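Local coordinates for pollen receptor-like kinase 3 (Arabidopsis thaliana, PDB 5WLS), which probably acts as a receptor-like protein kinase of pollen, with a leucine-rich-repeat extracellular domain built like those of the SERK co-receptors, at residues A[19-24]-A[44-49]; A[34-39]-A[68-73]; A[83-88]-A[94-99]; A[132-137]-A[143-148]; A[188-193]-A[200-205]. All coordinates share one frame; numbering follows the deposited sequence.

The five contacts mark successive stations along one leucine-rich-repeat solenoid and all reach the same eight-stranded sheet. Contacts 1 and 2 interleave along the chain near the N-terminus, where strands 35-38, 42-47 and 70-72 lie side by side; they touch, centres about 9 Å apart. Contact 2 also touches contact 3 through the neighbouring strands 70-72 and 93-95, centres about 13 Å apart. Contacts 3 and 4 pack similarly on strands 93-95 and 142-144, with strand 118-120 between, centres about 12 Å apart. Contact 5 follows at the C-terminal end on strand 189-191, its centre about 40 Å from that of contact 1. With what look like caps at both ends, the stack forms one continuous extracellular module.

Contact 1. Residues A[19-24]-A[44-49]; sequences NSWRTG and SGIHVT
Trp21 drives the six-membered end of its indole toward Val48 and Ile46, and these three buried residues make the whole contact. CZ2 of Trp21 lies 3.8 Å from CG1 of Val48, a methyl that comes at a slant to the ring. Ile46 CG2 instead sits at the ring's edge, near its plane, 4.4 Å from Trp21 CH2. In Trp21, CG stands opposite the carbonyl carbon (chi1 -72°), which sends the indole across to the end of strand 42-47 and the residue after it. This belongs to the N-terminal cap of the leucine-rich repeats, where a loop following helix 3-9 closes over that strand end. The indole is fixed from several directions: NE1 is hydrogen-bonded to Phe33 O, Trp32 stacks on the ring, and Arg9 makes a cation-pi contact. Arg9 also touches Val48, while Leu53 and Leu73 pack against the same valine. Earlier on strand 42-47, Ser44 and Gly45 share Tyr36 as their partner, a classic beta bulge.

Contact 2. Residues A[34-39]-A[68-73]; sequences GIYCQK and LRTIRL
Gln38 and Tyr36 of the cap strand 35-38 reach Arg69, just before strand 70-72, and Thr70 at its start, across the intervening strand 42-47. All three strands belong to the long sheet of the leucine-rich-repeat solenoid: 35-38 is an antiparallel edge strand, and 70-72 runs parallel to 42-47. The contact is therefore one of side chains alone, made at the surface, with Tyr36 CA still 8.7 Å from Thr70 CA. Along 68-73, Leu68 comes first; its carbonyl O receives a weak hydrogen bond of 3.4 Å from Arg69 NH1, which helps to fold the arginine back. Arg69 turns sharply beyond CG (chi2 -95°), leaving that methylene to meet Gln38, whose chain is stretched out beyond its own CG. Gln38 NE2 lies 4.0 Å from Arg69 CG, and the amide and guanidinium planes are 65° apart, so the two flat groups do not stack. Thr70 follows, with OG1 4.5 Å from Tyr36 CD2, a loose approach at a slant to the ring. The polar end of Tyr36 is held by His47 ND1, on the intervening strand. Ile71 turns into the core against Leu88. Arg72 forms a salt bridge with Asp74, and at Leu73 the carbonyl O accepts hydrogen bonds from Asn76 ND2 and Asn99 ND2.

Contact 3. Residues A[83-88]-A[94-99]; sequences PPFFKL and LLLSNN. With NAG (2-acetamido-2-deoxy-beta-D-glucopyranose), chain C.
Phe85 swings CG opposite its carbonyl carbon (chi1 -73°) and Leu94 sets CG opposite its backbone N (chi1 180°); the two side chains cross at about a right angle, which puts a leucine methyl over the ring in the core of the leucine-rich-repeat solenoid. Phe85 comes from the short 3-10 turn 85-87, and Leu94 and Leu96 from the inward-facing side of strand 93-95 and its continuation. Leu94 CD1 stands 3.7 Å from the Phe85 ring centroid, only 9° off the normal: a CH-pi contact squarely over one face. The other branch, Leu94 CD2, is 4.0 Å from Phe85 CG. Phe85 and Leu96 reach toward each other from opposite directions, with Leu96 CD1 3.8 Å from Phe85 CE1, slanting to the ring. Ile59 and Ile71 also pack on the phenylalanine. An alanine at Phe85 is likely to open a gap beneath both leucines and leave Leu94 CD1 without its aromatic face. Asn99 ND2 bonds Leu96 O weakly, and Asn124 ND2 bonds it too. Past the strand, Asn98 is glycosylated, its ND2 joined to NAG C1 at 1.4 Å; the sugar is also hydrogen-bonded to Asn75 ND2, and its acetyl methyl C8 rests 3.5 Å from Ser97 CB.

Contact 4. Residues A[132-137]-A[143-148]; sequences ASLMQL and LHMQGN
In the core of the leucine-rich-repeat solenoid, Leu134 of the convex-side segment 132-137 meets Leu143 and Met145, which point inward from strand 142-144 and the residues after it, to form a buried apolar layer. Leu134 CD2 touches two partners, 3.7 Å from Leu143 CD1 and 3.7 Å from Met145 CE; both pairs of side chains meet tip to tip. Leu134 reaches out because its CG lies opposite the backbone N (chi1 -173°), and Leu143 has the same setting, which aims the two at each other. Met135 crosses the end of Leu143 at about a right angle, bringing SD to 3.8 Å from Leu143 CD2. Just past this layer, Asn148 ND2 gives a hydrogen bond of 2.9 Å to Met145 O, fairly straight at 165°. Met145 O lies in the amide plane of Asn148, yet ND2 stands well above the carbonyl plane. Asn148 ND2 also bonds Leu121 O and its OD1 accepts from Leu126 N, while Asn172 ND2 adds a second donor to Met145 O. Inward apolar residues followed by a buried asparagine that ties neighbouring turns together are the hallmark of the leucine-rich-repeat solenoid.

Contact 5. Residues A[188-193]-A[200-205]; sequences LEMKFE and GSPLNI
Gly200 N donates a 2.8 Å hydrogen bond to Ile205 O, closing the loop that carries Pro202 and Leu203 against Phe192 and Met190. Pro202 supplies the main touch: its CG lies 3.7 Å from Phe192 CD2 and 3.8 Å from Phe192 CE2, reaching the ring at a slant. The same Pro202 CG is 3.9 Å from Met190 SD. Met190 holds CG in the crowded position between backbone N and carbonyl carbon (chi1 60°), and its SD comes to the edge of the Phe192 ring, in plane with it. Leu203 CD1 stays looser, 4.3 Å from Phe192 CB. With a serine in place of Phe192, the proline ring and Met190 sulfur would probably lose the surface they rest on. The backbone O of Phe192 accepts a hydrogen bond from Asn195 ND2. Tied by the disulfide Cys199-Cys207, the loop probably caps the C-terminal end of the solenoid: Phe192 packs inward on Leu167 of strand 166-168 and Ile182 of helix 180-183, and Pro202 touches Ser183 of that helix beside the last strand of the sheet, 189-191.

Contact 1. Residues A[19-24]-A[44-49]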
# COMPACT_ATOMS: atom_id res chain seq x y z
N ASN A 19 -0.98 -11.18 -21.27
CA ASN A 19 -1.06 -11.98 -22.49
C ASN A 19 0.02 -11.48 -23.45
O ASN A 19 -0.22 -10.58 -24.26
CB ASN A 19 -2.44 -11.92 -23.15
CG ASN A 19 -2.82 -13.24 -23.79
OD1 ASN A 19 -2.06 -14.21 -23.72
ND2 ASN A 19 -3.99 -13.30 -24.40
N SER A 20 1.20 -12.09 -23.33
CA SER A 20 1.36 -13.08 -22.28
C SER A 20 2.62 -12.99 -21.45
O SER A 20 3.61 -12.35 -21.81
CB SER A 20 1.32 -14.50 -22.86
OG SER A 20 1.74 -15.44 -21.88
N TRP A 21 2.57 -13.70 -20.33
CA TRP A 21 3.71 -13.88 -19.44
C TRP A 21 4.27 -15.29 -19.65
O TRP A 21 4.27 -16.15 -18.76
CB TRP A 21 3.30 -13.64 -17.99
CG TRP A 21 3.04 -12.18 -17.65
CD1 TRP A 21 2.91 -11.15 -18.52
CD2 TRP A 21 2.93 -11.61 -16.33
NE1 TRP A 21 2.70 -9.97 -17.84
CE2 TRP A 21 2.71 -10.23 -16.50
CE3 TRP A 21 2.97 -12.14 -15.04
CZ2 TRP A 21 2.55 -9.36 -15.42
CZ3 TRP A 21 2.81 -11.27 -13.96
CH2 TRP A 21 2.60 -9.90 -14.16
N ARG A 22 4.73 -15.50 -20.88
CA ARG A 22 5.16 -16.81 -21.32
C ARG A 22 6.37 -17.28 -20.53
O ARG A 22 7.35 -16.54 -20.37
CB ARG A 22 5.48 -16.78 -22.82
N THR A 23 6.30 -18.51 -20.03
CA THR A 23 7.29 -19.03 -19.09
C THR A 23 8.68 -19.16 -19.70
O THR A 23 9.67 -19.24 -18.96
CB THR A 23 6.83 -20.38 -18.55
OG1 THR A 23 5.41 -20.36 -18.35
CG2 THR A 23 7.51 -20.70 -17.23
N GLY A 24 8.80 -19.18 -21.03
CA GLY A 24 10.10 -19.34 -21.64
C GLY A 24 10.64 -18.09 -22.32
O GLY A 24 11.48 -18.19 -23.22
N SER A 44 11.71 -4.75 -11.81
CA SER A 44 11.67 -3.79 -10.72
C SER A 44 10.26 -3.37 -10.30
O SER A 44 10.10 -2.82 -9.20
CB SER A 44 12.47 -2.53 -11.08
OG SER A 44 11.97 -1.95 -12.27
N GLY A 45 9.25 -3.61 -11.13
CA GLY A 45 7.89 -3.25 -10.78
C GLY A 45 6.89 -4.17 -11.44
O GLY A 45 7.15 -4.74 -12.50
N ILE A 46 5.74 -4.32 -10.79
CA ILE A 46 4.60 -5.04 -11.34
C ILE A 46 3.41 -4.10 -11.33
O ILE A 46 3.06 -3.54 -10.29
CB ILE A 46 4.29 -6.33 -10.56
CG1 ILE A 46 5.42 -7.34 -10.71
CG2 ILE A 46 2.96 -6.92 -11.01
CD1 ILE A 46 5.27 -8.56 -9.82
N HIS A 47 2.79 -3.91 -12.50
CA HIS A 47 1.72 -2.93 -12.68
C HIS A 47 0.59 -3.61 -13.46
O HIS A 47 0.51 -3.48 -14.68
CB HIS A 47 2.25 -1.69 -13.40
CG HIS A 47 1.26 -0.58 -13.55
ND1 HIS A 47 1.58 0.64 -14.09
CD2 HIS A 47 -0.07 -0.52 -13.25
CE1 HIS A 47 0.51 1.41 -14.11
NE2 HIS A 47 -0.50 0.73 -13.61
N VAL A 48 -0.29 -4.31 -12.75
CA VAL A 48 -1.44 -4.97 -13.37
C VAL A 48 -2.70 -4.52 -12.65
O VAL A 48 -2.81 -4.65 -11.42
CB VAL A 48 -1.30 -6.50 -13.37
CG1 VAL A 48 -0.21 -6.92 -14.34
CG2 VAL A 48 -0.98 -7.03 -11.99
N THR A 49 -3.66 -3.98 -13.41
CA THR A 49 -4.86 -3.38 -12.85
C THR A 49 -6.07 -3.77 -13.68
O THR A 49 -5.97 -4.02 -14.88
CB THR A 49 -4.75 -1.84 -12.80
OG1 THR A 49 -4.49 -1.34 -14.11
CG2 THR A 49 -3.65 -1.41 -11.85

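Contact 2. Residues A[34-39]-A[68-73]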
# COMPACT_ATOMS: atom_id res chain seq x y z
N GLY A 34 2.55 -4.75 -18.31
CA GLY A 34 2.46 -4.51 -16.89
C GLY A 34 3.72 -4.83 -16.13
O GLY A 34 3.67 -5.04 -14.92
N ILE A 35 4.87 -4.91 -16.80
CA ILE A 35 6.12 -5.10 -16.08
C ILE A 35 7.13 -4.01 -16.39
O ILE A 35 7.29 -3.59 -17.54
CB ILE A 35 6.66 -6.52 -16.23
CG1 ILE A 35 5.63 -7.25 -15.38
CG2 ILE A 35 8.08 -6.72 -15.67
CD1 ILE A 35 5.92 -8.74 -15.21
N TYR A 36 7.77 -3.55 -15.33
CA TYR A 36 8.82 -2.56 -15.38
C TYR A 36 10.14 -3.24 -15.04
O TYR A 36 10.21 -4.16 -14.22
CB TYR A 36 8.55 -1.43 -14.38
CG TYR A 36 7.27 -0.65 -14.63
CD1 TYR A 36 7.01 -0.11 -15.88
CD2 TYR A 36 6.35 -0.42 -13.61
CE1 TYR A 36 5.86 0.61 -16.12
CE2 TYR A 36 5.19 0.31 -13.84
CZ TYR A 36 4.95 0.82 -15.10
OH TYR A 36 3.81 1.55 -15.35
N CYS A 37 11.20 -2.76 -15.68
CA CYS A 37 12.51 -3.37 -15.54
C CYS A 37 13.54 -2.27 -15.37
O CYS A 37 13.51 -1.26 -16.09
CB CYS A 37 12.87 -4.24 -16.76
SG CYS A 37 11.90 -5.75 -16.92
N GLN A 38 14.42 -2.46 -14.38
CA GLN A 38 15.63 -1.67 -14.29
C GLN A 38 16.56 -2.08 -15.41
O GLN A 38 16.91 -3.26 -15.57
CB GLN A 38 16.30 -1.85 -12.92
CG GLN A 38 16.10 -0.67 -11.98
CD GLN A 38 16.39 -1.03 -10.55
OE1 GLN A 38 17.42 -1.61 -10.23
NE2 GLN A 38 15.46 -0.68 -9.66
N LYS A 39 16.87 -1.08 -16.22
CA LYS A 39 17.94 -1.05 -17.18
C LYS A 39 17.85 -2.10 -18.28
O LYS A 39 18.86 -2.45 -18.93
CB LYS A 39 19.28 -0.89 -16.47
CG LYS A 39 19.13 0.61 -16.12
CD LYS A 39 20.55 1.21 -16.33
CE LYS A 39 21.26 2.07 -15.32
NZ LYS A 39 20.63 3.42 -15.64
N LEU A 68 12.92 -5.92 -7.20
CA LEU A 68 11.56 -5.42 -7.29
C LEU A 68 11.37 -4.30 -6.29
O LEU A 68 11.69 -4.45 -5.10
CB LEU A 68 10.55 -6.54 -7.06
CG LEU A 68 9.09 -6.11 -7.06
CD1 LEU A 68 8.69 -5.74 -8.47
CD2 LEU A 68 8.20 -7.25 -6.58
N ARG A 69 10.87 -3.17 -6.77
CA ARG A 69 10.71 -1.98 -5.95
C ARG A 69 9.29 -1.44 -5.93
O ARG A 69 8.95 -0.71 -4.99
CB ARG A 69 11.64 -0.86 -6.43
CG ARG A 69 13.12 -1.23 -6.49
CD ARG A 69 13.83 -0.80 -5.22
NE ARG A 69 15.24 -1.16 -5.21
CZ ARG A 69 15.70 -2.36 -4.86
NH1 ARG A 69 14.86 -3.31 -4.48
NH2 ARG A 69 17.01 -2.60 -4.87
N THR A 70 8.46 -1.76 -6.92
CA THR A 70 7.13 -1.17 -6.97
C THR A 70 6.09 -2.22 -7.31
O THR A 70 6.28 -3.02 -8.24
CB THR A 70 7.06 -0.02 -7.99
OG1 THR A 70 7.48 -0.49 -9.28
CG2 THR A 70 7.95 1.14 -7.56
N ILE A 71 5.00 -2.22 -6.55
CA ILE A 71 3.85 -3.08 -6.79
C ILE A 71 2.62 -2.19 -6.88
O ILE A 71 2.37 -1.38 -5.98
CB ILE A 71 3.68 -4.14 -5.68
CG1 ILE A 71 4.81 -5.17 -5.73
CG2 ILE A 71 2.31 -4.82 -5.79
CD1 ILE A 71 4.90 -6.03 -4.50
N ARG A 72 1.84 -2.36 -7.96
CA ARG A 72 0.62 -1.59 -8.17
C ARG A 72 -0.44 -2.54 -8.72
O ARG A 72 -0.40 -2.93 -9.89
CB ARG A 72 0.86 -0.40 -9.11
CG ARG A 72 -0.40 0.20 -9.70
CD ARG A 72 -0.10 1.43 -10.54
NE ARG A 72 -1.18 2.41 -10.48
CZ ARG A 72 -1.08 3.66 -10.94
NH1 ARG A 72 0.05 4.07 -11.49
NH2 ARG A 72 -2.12 4.48 -10.86
N LEU A 73 -1.38 -2.91 -7.86
CA LEU A 73 -2.43 -3.88 -8.17
C LEU A 73 -3.80 -3.24 -8.05
O LEU A 73 -4.74 -3.84 -7.52
CB LEU A 73 -2.32 -5.10 -7.26
CG LEU A 73 -0.96 -5.80 -7.28
CD1 LEU A 73 -0.85 -6.80 -6.16
CD2 LEU A 73 -0.77 -6.49 -8.60

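Contact 3. Residues A[83-88]-A[94-99]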
# COMPACT_ATOMS: atom_id res chain seq x y z
N PRO A 83 -1.38 -9.24 2.62
CA PRO A 83 -0.26 -10.17 2.53
C PRO A 83 1.00 -9.54 3.08
O PRO A 83 1.13 -8.31 3.10
CB PRO A 83 -0.14 -10.44 1.02
CG PRO A 83 -1.48 -10.07 0.46
CD PRO A 83 -1.93 -8.92 1.29
N PRO A 84 1.94 -10.35 3.55
CA PRO A 84 3.09 -9.80 4.29
C PRO A 84 4.08 -9.07 3.40
O PRO A 84 5.18 -9.57 3.16
CB PRO A 84 3.71 -11.05 4.92
CG PRO A 84 3.39 -12.13 3.95
CD PRO A 84 2.02 -11.82 3.43
N PHE A 85 3.71 -7.89 2.90
CA PHE A 85 4.59 -7.17 1.99
C PHE A 85 5.89 -6.72 2.64
O PHE A 85 6.82 -6.34 1.93
CB PHE A 85 3.85 -5.96 1.39
CG PHE A 85 2.82 -6.33 0.37
CD1 PHE A 85 1.48 -6.43 0.72
CD2 PHE A 85 3.19 -6.61 -0.94
CE1 PHE A 85 0.53 -6.78 -0.22
CE2 PHE A 85 2.24 -6.96 -1.88
CZ PHE A 85 0.91 -7.04 -1.52
N PHE A 86 5.98 -6.77 3.97
CA PHE A 86 7.22 -6.44 4.66
C PHE A 86 8.34 -7.43 4.39
O PHE A 86 9.49 -7.16 4.76
CB PHE A 86 6.98 -6.35 6.17
CG PHE A 86 6.31 -7.56 6.75
CD1 PHE A 86 4.93 -7.60 6.91
CD2 PHE A 86 7.06 -8.66 7.15
CE1 PHE A 86 4.31 -8.72 7.45
CE2 PHE A 86 6.44 -9.78 7.68
CZ PHE A 86 5.07 -9.80 7.84
N LYS A 87 8.05 -8.57 3.76
CA LYS A 87 9.07 -9.53 3.38
C LYS A 87 9.84 -9.11 2.13
O LYS A 87 10.83 -9.76 1.78
CB LYS A 87 8.43 -10.89 3.17
CG LYS A 87 8.05 -11.60 4.47
CD LYS A 87 6.90 -12.55 4.22
CE LYS A 87 6.94 -13.79 5.10
NZ LYS A 87 7.28 -13.56 6.54
N LEU A 88 9.42 -8.03 1.47
CA LEU A 88 10.15 -7.51 0.33
C LEU A 88 10.97 -6.32 0.78
O LEU A 88 10.40 -5.24 1.02
CB LEU A 88 9.19 -7.12 -0.79
CG LEU A 88 8.14 -8.20 -1.03
CD1 LEU A 88 6.97 -7.71 -1.87
CD2 LEU A 88 8.80 -9.41 -1.66
N LEU A 94 3.80 0.73 -2.68
CA LEU A 94 2.78 -0.30 -2.47
C LEU A 94 1.42 0.31 -2.76
O LEU A 94 0.84 1.00 -1.91
CB LEU A 94 2.85 -0.86 -1.04
CG LEU A 94 1.83 -1.94 -0.70
CD1 LEU A 94 1.95 -3.11 -1.65
CD2 LEU A 94 2.02 -2.40 0.73
N LEU A 95 0.91 0.06 -3.96
CA LEU A 95 -0.34 0.64 -4.44
C LEU A 95 -1.36 -0.48 -4.61
O LEU A 95 -1.25 -1.30 -5.53
CB LEU A 95 -0.13 1.39 -5.75
CG LEU A 95 0.19 2.88 -5.65
CD1 LEU A 95 1.39 3.15 -4.75
CD2 LEU A 95 0.42 3.47 -7.03
N LEU A 96 -2.35 -0.50 -3.72
CA LEU A 96 -3.40 -1.51 -3.73
C LEU A 96 -4.79 -0.87 -3.72
O LEU A 96 -5.69 -1.40 -3.10
CB LEU A 96 -3.24 -2.47 -2.54
CG LEU A 96 -1.90 -3.22 -2.44
CD1 LEU A 96 -1.82 -3.98 -1.13
CD2 LEU A 96 -1.73 -4.16 -3.63
N SER A 97 -4.97 0.28 -4.38
CA SER A 97 -6.24 1.01 -4.44
C SER A 97 -7.41 0.16 -4.89
O SER A 97 -7.27 -0.78 -5.69
CB SER A 97 -6.09 2.20 -5.37
OG SER A 97 -5.38 3.27 -4.78
N ASN A 98 -8.54 0.42 -4.26
CA ASN A 98 -9.83 -0.22 -4.56
C ASN A 98 -9.67 -1.76 -4.70
O ASN A 98 -9.78 -2.34 -5.79
CB ASN A 98 -10.45 0.32 -5.86
CG ASN A 98 -10.23 1.72 -6.14
OD1 ASN A 98 -9.12 2.03 -6.40
ND2 ASN A 98 -11.26 2.48 -6.29
N ASN A 99 -9.25 -2.42 -3.62
CA ASN A 99 -9.30 -3.88 -3.55
C ASN A 99 -10.18 -4.21 -2.36
O ASN A 99 -10.82 -3.33 -1.79
CB ASN A 99 -7.90 -4.52 -3.45
CG ASN A 99 -7.21 -4.72 -4.81
OD1 ASN A 99 -7.62 -5.55 -5.64
ND2 ASN A 99 -6.19 -3.92 -5.06
C1 NAG C . -11.37 3.89 -6.56
C2 NAG C . -10.59 4.57 -7.67
C3 NAG C . -11.16 5.95 -7.96
C4 NAG C . -12.62 5.87 -8.39
C5 NAG C . -13.40 5.03 -7.34
C6 NAG C . -14.77 4.59 -7.84
C7 NAG C . -8.20 4.43 -8.21
C8 NAG C . -6.83 4.60 -7.75
N2 NAG C . -9.17 4.69 -7.32
O3 NAG C . -10.33 6.60 -8.94
O4 NAG C . -13.17 7.19 -8.31
O5 NAG C . -12.73 3.82 -6.91
O6 NAG C . -14.78 4.27 -9.23
O7 NAG C . -8.47 4.04 -9.36

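Contact 4. Residues A[132-137]-A[143-148]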
# COMPACT_ATOMS: atom_id res chain seq x y z
N ALA A 132 1.02 1.57 14.38
CA ALA A 132 1.89 2.65 14.82
C ALA A 132 3.19 2.69 14.04
O ALA A 132 3.75 3.77 13.82
CB ALA A 132 2.17 2.52 16.32
N SER A 133 3.69 1.53 13.60
CA SER A 133 4.96 1.49 12.88
C SER A 133 4.86 2.19 11.53
O SER A 133 5.87 2.70 11.03
CB SER A 133 5.41 0.04 12.68
OG SER A 133 4.43 -0.70 11.98
N LEU A 134 3.67 2.23 10.94
CA LEU A 134 3.48 2.96 9.69
C LEU A 134 3.82 4.43 9.86
O LEU A 134 4.40 5.06 8.96
CB LEU A 134 2.05 2.79 9.19
CG LEU A 134 1.71 3.36 7.81
CD1 LEU A 134 2.56 2.70 6.74
CD2 LEU A 134 0.23 3.16 7.51
N MET A 135 3.48 5.01 11.01
CA MET A 135 3.74 6.41 11.29
C MET A 135 5.13 6.64 11.89
O MET A 135 5.43 7.76 12.31
CB MET A 135 2.66 6.97 12.22
CG MET A 135 1.24 6.66 11.77
SD MET A 135 0.88 7.23 10.10
CE MET A 135 0.44 8.93 10.40
N GLN A 136 5.97 5.61 11.93
CA GLN A 136 7.36 5.75 12.33
C GLN A 136 8.31 5.70 11.14
O GLN A 136 9.53 5.81 11.33
CB GLN A 136 7.74 4.66 13.34
CG GLN A 136 7.13 4.83 14.73
CD GLN A 136 7.59 6.09 15.43
OE1 GLN A 136 8.77 6.45 15.37
NE2 GLN A 136 6.67 6.76 16.11
N LEU A 137 7.79 5.53 9.93
CA LEU A 137 8.62 5.52 8.73
C LEU A 137 9.08 6.94 8.43
O LEU A 137 8.27 7.81 8.08
CB LEU A 137 7.85 4.94 7.55
CG LEU A 137 7.37 3.50 7.66
CD1 LEU A 137 6.47 3.14 6.48
CD2 LEU A 137 8.55 2.54 7.74
N LEU A 143 0.73 8.66 1.98
CA LEU A 143 -0.03 7.62 2.67
C LEU A 143 -1.51 7.89 2.46
O LEU A 143 -2.05 8.87 2.99
CB LEU A 143 0.32 7.58 4.16
CG LEU A 143 -0.53 6.60 4.98
CD1 LEU A 143 -0.31 5.17 4.50
CD2 LEU A 143 -0.23 6.72 6.47
N HIS A 144 -2.16 7.03 1.68
CA HIS A 144 -3.58 7.17 1.39
C HIS A 144 -4.31 5.94 1.91
O HIS A 144 -4.07 4.82 1.43
CB HIS A 144 -3.81 7.36 -0.11
CG HIS A 144 -3.27 8.66 -0.64
ND1 HIS A 144 -3.30 8.99 -1.98
CD2 HIS A 144 -2.69 9.70 -0.01
CE1 HIS A 144 -2.76 10.18 -2.15
NE2 HIS A 144 -2.38 10.64 -0.98
N MET A 145 -5.19 6.15 2.88
CA MET A 145 -5.90 5.07 3.56
C MET A 145 -7.40 5.34 3.61
O MET A 145 -8.11 4.69 4.38
CB MET A 145 -5.37 4.88 4.99
CG MET A 145 -3.89 4.57 5.09
SD MET A 145 -3.39 4.30 6.80
CE MET A 145 -3.36 2.51 6.86
N GLN A 146 -7.88 6.29 2.82
CA GLN A 146 -9.27 6.70 2.91
C GLN A 146 -10.21 5.57 2.51
O GLN A 146 -9.85 4.68 1.73
CB GLN A 146 -9.53 7.92 2.04
CG GLN A 146 -9.54 7.65 0.54
CD GLN A 146 -8.17 7.83 -0.08
OE1 GLN A 146 -7.15 7.75 0.60
NE2 GLN A 146 -8.14 8.06 -1.39
N GLY A 147 -11.42 5.60 3.06
CA GLY A 147 -12.46 4.69 2.62
C GLY A 147 -12.33 3.27 3.12
O GLY A 147 -12.80 2.34 2.45
N ASN A 148 -11.71 3.06 4.27
CA ASN A 148 -11.63 1.76 4.92
C ASN A 148 -12.56 1.80 6.14
O ASN A 148 -13.54 2.56 6.15
CB ASN A 148 -10.18 1.46 5.28
CG ASN A 148 -9.36 1.04 4.08
OD1 ASN A 148 -9.44 -0.10 3.62
ND2 ASN A 148 -8.56 1.96 3.56

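Contact 5. Residues A[188-193]-A[200-205]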
# COMPACT_ATOMS: atom_id res chain seq x y z
N LEU A 188 2.10 19.75 4.22
CA LEU A 188 1.40 18.47 4.26
C LEU A 188 -0.04 18.65 3.80
O LEU A 188 -0.85 19.26 4.50
CB LEU A 188 1.45 17.89 5.68
CG LEU A 188 0.74 16.57 5.95
CD1 LEU A 188 1.09 15.54 4.90
CD2 LEU A 188 1.08 16.06 7.35
N GLU A 189 -0.35 18.14 2.61
CA GLU A 189 -1.76 18.01 2.22
C GLU A 189 -2.36 16.87 3.03
O GLU A 189 -2.05 15.70 2.80
CB GLU A 189 -1.91 17.76 0.72
CG GLU A 189 -3.34 18.00 0.22
CD GLU A 189 -3.58 17.47 -1.19
OE1 GLU A 189 -2.60 17.06 -1.85
OE2 GLU A 189 -4.76 17.43 -1.62
N MET A 190 -3.23 17.20 3.98
CA MET A 190 -3.84 16.22 4.86
C MET A 190 -5.35 16.27 4.73
O MET A 190 -5.94 17.33 4.49
CB MET A 190 -3.42 16.45 6.32
CG MET A 190 -3.82 17.80 6.89
SD MET A 190 -3.00 18.17 8.46
CE MET A 190 -1.37 18.66 7.91
N LYS A 191 -5.97 15.10 4.85
CA LYS A 191 -7.41 14.98 4.73
C LYS A 191 -7.94 14.09 5.84
O LYS A 191 -7.40 12.99 6.07
CB LYS A 191 -7.83 14.43 3.37
CG LYS A 191 -7.56 15.41 2.23
CD LYS A 191 -7.88 14.80 0.87
CE LYS A 191 -7.50 15.76 -0.25
NZ LYS A 191 -7.62 15.14 -1.60
N PHE A 192 -9.02 14.56 6.51
CA PHE A 192 -9.58 13.83 7.64
C PHE A 192 -11.11 13.79 7.66
O PHE A 192 -11.68 13.22 8.61
CB PHE A 192 -9.06 14.41 8.96
CG PHE A 192 -7.54 14.37 9.11
CD1 PHE A 192 -6.84 13.21 9.46
CD2 PHE A 192 -6.82 15.53 8.92
CE1 PHE A 192 -5.47 13.24 9.61
CE2 PHE A 192 -5.45 15.56 9.05
CZ PHE A 192 -4.77 14.42 9.40
N GLU A 193 -11.78 14.31 6.60
CA GLU A 193 -13.25 14.34 6.55
C GLU A 193 -13.86 12.97 6.77
O GLU A 193 -13.21 11.92 6.62
CB GLU A 193 -13.89 14.79 5.20
CG GLU A 193 -13.24 15.93 4.51
CD GLU A 193 -12.00 15.33 3.78
OE1 GLU A 193 -10.94 15.72 4.27
OE2 GLU A 193 -12.15 14.57 2.76
N GLY A 200 -9.97 17.84 17.27
CA GLY A 200 -8.70 18.54 17.33
C GLY A 200 -8.44 19.25 16.02
O GLY A 200 -9.24 20.08 15.59
N SER A 201 -7.28 18.97 15.43
CA SER A 201 -7.22 18.80 13.98
C SER A 201 -7.00 20.06 13.16
O SER A 201 -6.80 21.15 13.71
CB SER A 201 -8.52 18.16 13.50
OG SER A 201 -8.86 17.02 14.25
N PRO A 202 -6.96 19.92 11.83
CA PRO A 202 -7.43 21.00 10.96
C PRO A 202 -8.95 21.10 10.90
O PRO A 202 -9.47 22.14 10.49
CB PRO A 202 -6.85 20.62 9.58
CG PRO A 202 -6.58 19.15 9.68
CD PRO A 202 -6.19 18.90 11.09
N LEU A 203 -9.68 20.04 11.28
CA LEU A 203 -11.12 20.14 11.48
C LEU A 203 -11.43 21.16 12.58
O LEU A 203 -10.66 21.34 13.53
CB LEU A 203 -11.72 18.78 11.82
CG LEU A 203 -11.31 17.58 10.97
CD1 LEU A 203 -11.87 16.30 11.58
CD2 LEU A 203 -11.75 17.74 9.52
N ASN A 204 -12.59 21.80 12.46
CA ASN A 204 -12.97 22.90 13.34
C ASN A 204 -13.72 22.45 14.58
O ASN A 204 -14.60 23.18 15.06
CB ASN A 204 -13.80 23.92 12.55
CG ASN A 204 -15.05 23.31 11.96
OD1 ASN A 204 -15.24 22.10 12.01
ND2 ASN A 204 -15.90 24.15 11.38
N ILE A 205 -13.40 21.27 15.12
CA ILE A 205 -14.10 20.73 16.28
C ILE A 205 -13.09 20.38 17.37
O ILE A 205 -12.23 19.51 17.17
CB ILE A 205 -14.94 19.50 15.92
CG1 ILE A 205 -16.11 19.89 15.01
CG2 ILE A 205 -15.47 18.82 17.17
CD1 ILE A 205 -16.70 18.73 14.24